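Local atomic coordinates of uncharacterized protein (Bombyx mori, PDB entry 5AZ1), a protein that probably reduces carbonyl compounds with NADPH, as a member of the aldo/keto reductase family. Residues K104-Y109 with L135-M140. Residues are numbered along the deposited sequence; the frame is centred on the assembly and turned at random.
Sequences KVWQHY and LMHWPM. With NDP (NADPH dihydro-nicotinamide-adenine-dinucleotide phosphate), chain J.
Two backbone hydrogen bonds join the parallel strand ends: V105 N donates to L135 O (2.9 Å), then H137 N to V105 O (3.1 Å). The H137 imidazole is held between two groups: K104 CD lies 3.5 Å from its ring centroid, 11° off the normal, a CH-pi contact, while the W106 six-membered ring brings its edge to the opposite face, planes at 88°. The W106 face in turn receives the edge of W138 in an offset T-shaped pair, six- and five-membered ring centroids 5.6 Å apart. Q107 OE1 sits at the W138 ring edge, 3.3 Å from W138 CD1, amide and ring planes 69° apart. Replacing H137 by alanine removes the imidazole, which would probably open a gap between K104 CD and the W106 edge and deprive the water 2.9 Å from H137 ND1 of that partner. A second water lies between V105 O, Q107 OE1 and W138 N, accepting from W138 N. H137 NE2 approaches the carboxamide oxygen O7N of the NDP nicotinamide to 3.5 Å. K104 NZ is salt-bridged to D70 and hydrogen-bonded to Y75; with H137 they match the catalytic Asp-Tyr-Lys-His tetrad of aldo/keto reductases. Adjacent TIM-barrel strands 100-105 and 133-136 connect through helix 112-126; V105 and M136 pack outward against F160 of helix 153-165.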
ATOM      1  N   LYS A 104      -1.275   2.369  -9.512  1.00 18.33           N
ATOM      2  CA  LYS A 104      -2.472   1.591  -9.372  1.00 20.99           C
ATOM      3  C   LYS A 104      -3.576   2.102 -10.269  1.00 20.34           C
ATOM      4  O   LYS A 104      -3.641   3.307 -10.553  1.00 21.71           O
ATOM      5  CB  LYS A 104      -2.966   1.573  -7.907  1.00 19.81           C
ATOM      6  CG  LYS A 104      -1.903   1.292  -6.863  1.00 20.88           C
ATOM      7  CD  LYS A 104      -2.572   1.413  -5.491  1.00 21.67           C
ATOM      8  CE  LYS A 104      -1.659   1.116  -4.350  1.00 25.05           C
ATOM      9  NZ  LYS A 104      -1.217   2.220  -3.507  1.00 27.11           N
ATOM     10  N   VAL A 105      -4.396   1.165 -10.736  1.00 20.11           N
ATOM     11  CA  VAL A 105      -5.456   1.406 -11.695  1.00 20.40           C
ATOM     12  C   VAL A 105      -6.755   1.347 -10.891  1.00 24.97           C
ATOM     13  O   VAL A 105      -7.030   0.335 -10.188  1.00 25.24           O
ATOM     14  CB  VAL A 105      -5.468   0.284 -12.725  1.00 20.89           C
ATOM     15  CG1 VAL A 105      -6.694   0.361 -13.673  1.00 21.40           C
ATOM     16  CG2 VAL A 105      -4.178   0.294 -13.500  1.00 21.62           C
ATOM     17  N   TRP A 106      -7.590   2.365 -11.048  1.00 24.42           N
ATOM     18  CA  TRP A 106      -8.807   2.499 -10.308  1.00 23.91           C
ATOM     19  C   TRP A 106      -9.986   1.770 -10.943  1.00 23.45           C
ATOM     20  O   TRP A 106      -9.884   1.135 -12.033  1.00 21.30           O
ATOM     21  CB  TRP A 106      -9.044   4.010 -10.108  1.00 27.69           C
ATOM     22  CG  TRP A 106     -10.039   4.463  -9.056  1.00 27.25           C
ATOM     23  CD1 TRP A 106     -11.236   5.074  -9.301  1.00 28.77           C
ATOM     24  CD2 TRP A 106      -9.891   4.448  -7.644  1.00 26.77           C
ATOM     25  NE1 TRP A 106     -11.850   5.415  -8.139  1.00 26.50           N
ATOM     26  CE2 TRP A 106     -11.055   5.053  -7.098  1.00 27.64           C
ATOM     27  CE3 TRP A 106      -8.909   3.984  -6.784  1.00 24.94           C
ATOM     28  CZ2 TRP A 106     -11.251   5.199  -5.730  1.00 28.09           C
ATOM     29  CZ3 TRP A 106      -9.077   4.127  -5.431  1.00 26.12           C
ATOM     30  CH2 TRP A 106     -10.247   4.719  -4.897  1.00 29.28           C
ATOM     31  N   GLN A 107     -11.147   1.883 -10.273  1.00 26.62           N
ATOM     32  CA  GLN A 107     -12.332   1.013 -10.533  1.00 26.42           C
ATOM     33  C   GLN A 107     -13.038   1.266 -11.807  1.00 24.61           C
ATOM     34  O   GLN A 107     -13.734   0.371 -12.312  1.00 23.85           O
ATOM     35  CB  GLN A 107     -13.336   1.143  -9.370  1.00 28.42           C
ATOM     36  CG  GLN A 107     -12.882   0.456  -8.103  1.00 26.81           C
ATOM     37  CD  GLN A 107     -11.747   1.119  -7.354  1.00 25.76           C
ATOM     38  OE1 GLN A 107     -10.570   0.795  -7.562  1.00 28.56           O
ATOM     39  NE2 GLN A 107     -12.078   1.969  -6.421  1.00 27.16           N
ATOM     40  N   HIS A 108     -12.774   2.423 -12.442  1.00 26.97           N
ATOM     41  CA  HIS A 108     -13.393   2.646 -13.760  1.00 26.24           C
ATOM     42  C   HIS A 108     -12.602   2.231 -14.926  1.00 28.66           C
ATOM     43  O   HIS A 108     -13.083   2.305 -16.095  1.00 24.35           O
ATOM     44  CB  HIS A 108     -13.919   4.033 -13.914  1.00 30.66           C
ATOM     45  CG  HIS A 108     -12.907   5.107 -13.800  1.00 32.01           C
ATOM     46  ND1 HIS A 108     -12.249   5.382 -12.637  1.00 36.64           N
ATOM     47  CD2 HIS A 108     -12.523   6.054 -14.678  1.00 31.70           C
ATOM     48  CE1 HIS A 108     -11.484   6.442 -12.800  1.00 35.74           C
ATOM     49  NE2 HIS A 108     -11.656   6.883 -14.023  1.00 34.68           N
ATOM     50  N   TYR A 109     -11.441   1.633 -14.658  1.00 26.02           N
ATOM     51  CA  TYR A 109     -10.625   1.146 -15.796  1.00 26.11           C
ATOM     52  C   TYR A 109     -10.432  -0.372 -15.695  1.00 25.79           C
ATOM     53  O   TYR A 109      -9.296  -0.862 -15.772  1.00 24.00           O
ATOM     54  CB  TYR A 109      -9.298   1.972 -15.790  1.00 27.42           C
ATOM     55  CG  TYR A 109      -9.489   3.425 -16.242  1.00 33.13           C
ATOM     56  CD1 TYR A 109      -9.667   3.729 -17.563  1.00 39.54           C
ATOM     57  CD2 TYR A 109      -9.450   4.478 -15.367  1.00 41.58           C
ATOM     58  CE1 TYR A 109      -9.856   5.028 -18.003  1.00 49.10           C
ATOM     59  CE2 TYR A 109      -9.609   5.808 -15.814  1.00 40.64           C
ATOM     60  CZ  TYR A 109      -9.822   6.069 -17.122  1.00 44.79           C
ATOM     61  OH  TYR A 109      -9.970   7.353 -17.602  1.00 56.74           O
ATOM     62  N   LEU A 135      -0.756  -2.194  -9.590  1.00 17.48           N
ATOM     63  CA  LEU A 135      -1.814  -2.923  -8.894  1.00 20.56           C
ATOM     64  C   LEU A 135      -3.238  -2.616  -9.397  1.00 20.57           C
ATOM     65  O   LEU A 135      -3.568  -1.474  -9.767  1.00 22.11           O
ATOM     66  CB  LEU A 135      -1.777  -2.545  -7.425  1.00 18.96           C
ATOM     67  CG  LEU A 135      -0.453  -2.734  -6.684  1.00 18.84           C
ATOM     68  CD1 LEU A 135      -0.578  -2.375  -5.216  1.00 19.59           C
ATOM     69  CD2 LEU A 135       0.074  -4.148  -6.799  1.00 18.60           C
ATOM     70  N   MET A 136      -4.057  -3.643  -9.356  1.00 19.81           N
ATOM     71  CA  MET A 136      -5.490  -3.499  -9.377  1.00 19.39           C
ATOM     72  C   MET A 136      -5.937  -2.976  -8.029  1.00 20.77           C
ATOM     73  O   MET A 136      -5.913  -3.692  -7.014  1.00 23.04           O
ATOM     74  CB  MET A 136      -6.157  -4.802  -9.723  1.00 20.79           C
ATOM     75  CG  MET A 136      -7.642  -4.589 -10.089  1.00 20.70           C
ATOM     76  SD  MET A 136      -8.578  -6.124 -10.349  1.00 21.29           S
ATOM     77  CE  MET A 136      -7.561  -7.239 -11.305  1.00 19.85           C
ATOM     78  N   HIS A 137      -6.290  -1.689  -8.003  1.00 21.41           N
ATOM     79  CA  HIS A 137      -6.492  -0.949  -6.752  1.00 21.59           C
ATOM     80  C   HIS A 137      -7.575  -1.590  -5.885  1.00 23.76           C
ATOM     81  O   HIS A 137      -7.387  -1.746  -4.682  1.00 23.80           O
ATOM     82  CB  HIS A 137      -6.805   0.528  -7.029  1.00 21.20           C
ATOM     83  CG  HIS A 137      -6.395   1.452  -5.930  1.00 22.29           C
ATOM     84  ND1 HIS A 137      -5.862   2.701  -6.172  1.00 25.09           N
ATOM     85  CD2 HIS A 137      -6.405   1.304  -4.581  1.00 24.27           C
ATOM     86  CE1 HIS A 137      -5.525   3.268  -5.020  1.00 27.15           C
ATOM     87  NE2 HIS A 137      -5.866   2.451  -4.038  1.00 26.22           N
ATOM     88  N   TRP A 138      -8.681  -1.986  -6.510  1.00 24.29           N
ATOM     89  CA  TRP A 138      -9.739  -2.737  -5.824  1.00 22.91           C
ATOM     90  C   TRP A 138     -10.294  -3.718  -6.780  1.00 23.13           C
ATOM     91  O   TRP A 138     -10.165  -3.513  -7.987  1.00 21.72           O
ATOM     92  CB  TRP A 138     -10.873  -1.816  -5.365  1.00 23.98           C
ATOM     93  CG  TRP A 138     -10.496  -0.912  -4.264  1.00 23.90           C
ATOM     94  CD1 TRP A 138      -9.855   0.248  -4.375  1.00 26.47           C
ATOM     95  CD2 TRP A 138     -10.715  -1.116  -2.867  1.00 27.89           C
ATOM     96  NE1 TRP A 138      -9.686   0.836  -3.127  1.00 27.52           N
ATOM     97  CE2 TRP A 138     -10.189  -0.009  -2.186  1.00 28.29           C
ATOM     98  CE3 TRP A 138     -11.365  -2.110  -2.123  1.00 32.28           C
ATOM     99  CZ2 TRP A 138     -10.256   0.130  -0.775  1.00 29.73           C
ATOM    100  CZ3 TRP A 138     -11.425  -1.976  -0.716  1.00 26.00           C
ATOM    101  CH2 TRP A 138     -10.842  -0.881  -0.074  1.00 29.87           C
ATOM    102  N   PRO A 139     -10.944  -4.799  -6.266  1.00 23.09           N
ATOM    103  CA  PRO A 139     -11.485  -5.816  -7.148  1.00 21.19           C
ATOM    104  C   PRO A 139     -12.848  -5.429  -7.817  1.00 21.75           C
ATOM    105  O   PRO A 139     -13.298  -6.093  -8.780  1.00 22.85           O
ATOM    106  CB  PRO A 139     -11.615  -7.051  -6.221  1.00 22.42           C
ATOM    107  CG  PRO A 139     -11.633  -6.534  -4.848  1.00 21.94           C
ATOM    108  CD  PRO A 139     -10.962  -5.214  -4.850  1.00 23.14           C
ATOM    109  N   MET A 140     -13.484  -4.377  -7.339  1.00 23.76           N
ATOM    110  CA  MET A 140     -14.766  -3.920  -7.912  1.00 26.53           C
ATOM    111  C   MET A 140     -14.534  -3.158  -9.215  1.00 28.07           C
ATOM    112  O   MET A 140     -13.529  -2.459  -9.375  1.00 28.87           O
ATOM    113  CB  MET A 140     -15.544  -3.030  -6.942  1.00 26.40           C
ATOM    114  CG  MET A 140     -15.738  -3.611  -5.570  1.00 25.93           C
ATOM    115  SD  MET A 140     -14.416  -3.242  -4.402  1.00 26.96           S
ATOM    116  CE  MET A 140     -14.417  -1.468  -4.152  1.00 23.85           C
TER
HETATM  117  PA  NDP J 409      -0.635   5.195   8.017  1.00 44.98           P
HETATM  118  O1A NDP J 409      -0.976   4.005   8.918  1.00 40.22           O
HETATM  119  O2A NDP J 409       0.638   5.257   7.245  1.00 36.53           O
HETATM  120  O5B NDP J 409      -0.578   6.464   9.052  1.00 51.85           O
HETATM  121  C5B NDP J 409      -0.578   7.811   8.605  1.00 46.79           C
HETATM  122  C4B NDP J 409      -0.489   8.750   9.803  1.00 48.03           C
HETATM  123  O4B NDP J 409       0.557   8.357  10.708  1.00 43.40           O
HETATM  124  C3B NDP J 409      -0.205  10.205   9.373  1.00 47.73           C
HETATM  125  O3B NDP J 409      -1.254  11.042   9.839  1.00 46.37           O
HETATM  126  C2B NDP J 409       1.172  10.524   9.962  1.00 47.73           C
HETATM  127  O2B NDP J 409       1.365  11.881  10.374  1.00 50.17           O
HETATM  128  C1B NDP J 409       1.302   9.523  11.097  1.00 43.98           C
HETATM  129  N9A NDP J 409       2.653   9.019  11.320  1.00 42.87           N
HETATM  130  C8A NDP J 409       3.468   8.454  10.402  1.00 38.46           C
HETATM  131  N7A NDP J 409       4.623   8.055  10.962  1.00 41.14           N
HETATM  132  C5A NDP J 409       4.521   8.334  12.276  1.00 38.63           C
HETATM  133  C6A NDP J 409       5.404   8.161  13.428  1.00 41.12           C
HETATM  134  N6A NDP J 409       6.619   7.573  13.208  1.00 39.91           N
HETATM  135  N1A NDP J 409       4.937   8.613  14.642  1.00 41.15           N
HETATM  136  C2A NDP J 409       3.719   9.195  14.802  1.00 38.42           C
HETATM  137  N3A NDP J 409       2.853   9.373  13.785  1.00 38.92           N
HETATM  138  C4A NDP J 409       3.213   8.965  12.526  1.00 40.61           C
HETATM  139  O3  NDP J 409      -1.943   5.541   7.160  1.00 49.84           O
HETATM  140  PN  NDP J 409      -2.102   5.502   5.570  1.00 57.17           P
HETATM  141  O1N NDP J 409      -3.377   4.754   5.328  1.00 58.78           O
HETATM  142  O2N NDP J 409      -1.917   6.899   4.991  1.00 60.90           O
HETATM  143  O5D NDP J 409      -0.755   4.686   5.131  1.00 53.25           O
HETATM  144  C5D NDP J 409      -0.733   3.919   3.997  1.00 43.74           C
HETATM  145  C4D NDP J 409      -0.261   4.424   2.647  1.00 44.34           C
HETATM  146  O4D NDP J 409      -0.604   3.220   1.914  1.00 41.57           O
HETATM  147  C3D NDP J 409      -0.926   5.525   1.818  1.00 39.48           C
HETATM  148  O3D NDP J 409      -0.128   6.685   1.770  1.00 40.95           O
HETATM  149  C2D NDP J 409      -0.981   4.887   0.433  1.00 35.86           C
HETATM  150  O2D NDP J 409       0.334   4.953  -0.169  1.00 24.91           O
HETATM  151  C1D NDP J 409      -1.404   3.447   0.765  1.00 40.00           C
HETATM  152  N1N NDP J 409      -2.893   3.108   0.949  1.00 45.10           N
HETATM  153  C2N NDP J 409      -3.420   2.197   0.077  1.00 42.08           C
HETATM  154  C3N NDP J 409      -4.767   1.789   0.071  1.00 43.71           C
HETATM  155  C7N NDP J 409      -5.250   0.760  -0.933  1.00 36.50           C
HETATM  156  O7N NDP J 409      -6.476   0.667  -1.066  1.00 30.47           O
HETATM  157  N7N NDP J 409      -4.376  -0.009  -1.667  1.00 31.53           N
HETATM  158  C4N NDP J 409      -5.756   2.416   1.053  1.00 45.84           C
HETATM  159  C5N NDP J 409      -5.098   3.362   1.975  1.00 47.77           C
HETATM  160  C6N NDP J 409      -3.737   3.651   1.888  1.00 45.48           C
HETATM  161  P2B NDP J 409       2.066  13.017   9.446  1.00 44.80           P
HETATM  162  O1X NDP J 409       1.748  12.736   7.963  1.00 42.75           O
HETATM  163  O2X NDP J 409       1.268  14.228   9.853  1.00 54.09           O
HETATM  164  O3X NDP J 409       3.509  12.826   9.826  1.00 36.99           O
HETATM  165  O   HOH W   1      -5.808   4.434  -8.456  1.00 19.52           O
HETATM  166  O   HOH W   2      -9.346  -0.772  -9.254  1.00 22.13           O